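Local coordinates for uncharacterized protein (Bacteroides ovatus, PDB 4ID2), which is of unknown function, belongs to the DUF4738 family and has a beta-barrel-like fold, with copies pairing through strands in the crystal, at the interface of chains A and B. Residues are numbered along the deposited sequence; one frame, centred on the assembly and turned at random. Chains: chain A/B, Uncharacterized protein.

The interface of chains A and B. Residues chain A 157-159; chain B 133-135.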
loop_
_atom_site.group_PDB
_atom_site.type_symbol
_atom_site.label_atom_id
_atom_site.label_comp_id
_atom_site.label_asym_id
_atom_site.label_seq_id
_atom_site.Cartn_x
_atom_site.Cartn_y
_atom_site.Cartn_z
ATOM N N GLU A 157 -5.327 -4.136 -2.905
ATOM C CA GLU A 157 -5.233 -4.970 -1.717
ATOM C C GLU A 157 -5.554 -6.406 -2.065
ATOM O O GLU A 157 -6.481 -6.648 -2.833
ATOM C CB GLU A 157 -6.198 -4.473 -0.650
ATOM C CG GLU A 157 -5.775 -3.166 -0.018
ATOM C CD GLU A 157 -6.735 -2.660 1.046
ATOM O OE1 GLU A 157 -7.776 -3.303 1.298
ATOM O OE2 GLU A 157 -6.426 -1.618 1.657
ATOM N N GLU A 158 -4.797 -7.350 -1.491
ATOM C CA GLU A 158 -4.963 -8.786 -1.697
ATOM C C GLU A 158 -5.184 -9.438 -0.343
ATOM O O GLU A 158 -4.422 -9.165 0.585
ATOM C CB GLU A 158 -3.714 -9.360 -2.392
ATOM C CG GLU A 158 -3.861 -10.808 -2.845
ATOM C CD GLU A 158 -2.750 -11.751 -2.417
ATOM O OE1 GLU A 158 -2.229 -12.481 -3.291
ATOM O OE2 GLU A 158 -2.419 -11.785 -1.208
ATOM N N ASP A 159 -6.218 -10.286 -0.219
ATOM C CA ASP A 159 -6.533 -10.964 1.042
ATOM C C ASP A 159 -6.832 -12.455 0.811
ATOM O O ASP A 159 -7.697 -12.785 -0.005
ATOM C CB ASP A 159 -7.720 -10.272 1.751
ATOM C CG ASP A 159 -8.980 -10.077 0.916
ATOM O OD1 ASP A 159 -10.074 -9.944 1.512
ATOM O OD2 ASP A 159 -8.871 -10.048 -0.332
ATOM N N ASP B 133 -8.588 -12.043 -6.060
ATOM C CA ASP B 133 -8.743 -11.518 -4.702
ATOM C C ASP B 133 -8.243 -10.061 -4.627
ATOM O O ASP B 133 -8.073 -9.540 -3.524
ATOM C CB ASP B 133 -7.976 -12.412 -3.698
ATOM N N LEU B 134 -8.051 -9.390 -5.789
ATOM C CA LEU B 134 -7.532 -8.026 -5.845
ATOM C C LEU B 134 -8.658 -7.012 -5.823
ATOM O O LEU B 134 -9.673 -7.198 -6.501
ATOM C CB LEU B 134 -6.674 -7.818 -7.101
ATOM C CG LEU B 134 -5.238 -8.346 -7.061
ATOM C CD1 LEU B 134 -5.141 -9.720 -6.421
ATOM C CD2 LEU B 134 -4.665 -8.408 -8.446
ATOM N N TYR B 135 -8.477 -5.931 -5.052
ATOM C CA TYR B 135 -9.463 -4.857 -4.983
ATOM C C TYR B 135 -8.806 -3.549 -4.584
ATOM O O TYR B 135 -7.741 -3.540 -3.962
ATOM C CB TYR B 135 -10.621 -5.210 -4.039
ATOM C CG TYR B 135 -10.228 -5.299 -2.586
ATOM C CD1 TYR B 135 -10.389 -4.214 -1.733
ATOM C CD2 TYR B 135 -9.737 -6.482 -2.052
ATOM C CE1 TYR B 135 -10.062 -4.301 -0.383
ATOM C CE2 TYR B 135 -9.380 -6.574 -0.708
ATOM C CZ TYR B 135 -9.553 -5.484 0.130
ATOM O OH TYR B 135 -9.198 -5.562 1.461
#
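A:Glu157 and B:Tyr135 pair as antiparallel neighbours where the C-terminal strand 154-158 of one chain pairs with strand 134-142 of the other. Two main-chain bonds join them. A:Glu157 N gives a nearly straight bond to B:Tyr135 O at 2.7 Å. B:Tyr135 N returns a more bent one to A:Glu157 O at 3.1 Å. The side chains add a third link. B:Tyr135 has its CG between the backbone N and the carbonyl carbon (chi1 67°), which turns the ring against the partner strand, with A:Glu157 CB over one face, toward the rim, 3.8 Å from the centroid. A glutamate suits this place because its CB methylene can cover an aromatic face while the extended chain (chi2 180°) carries the carboxylate on to the phenol; tyrosine answers with a flat face for CB and a hydroxyl for the carboxylate. The hydroxyl OH donates to A:Glu157 OE1 at 2.7 Å, with the carboxylate plane steeply turned against the ring. A phenylalanine here would probably keep the ring cover but leave A:Glu157 OE1 without its donor and the carboxylate freer to turn. A:Asp159 meets the same ring at its rim, OD2 lying in the ring plane 3.5 Å from CE2, where the slightly positive C-H edge would probably favour a carboxylate oxygen. Beside it, A:Glu158 and B:Leu134 continue the antiparallel pairing, touching loosely through aliphatic carbons. The two-fold repeats the patch with the chains exchanged, which would suit a symmetric pair within the four-copy assembly, though the structure alone does not show that it forms in solution. In each copy of the patch, the phenol OH meets A:Glu157 OE1 nearly along its C-O axis.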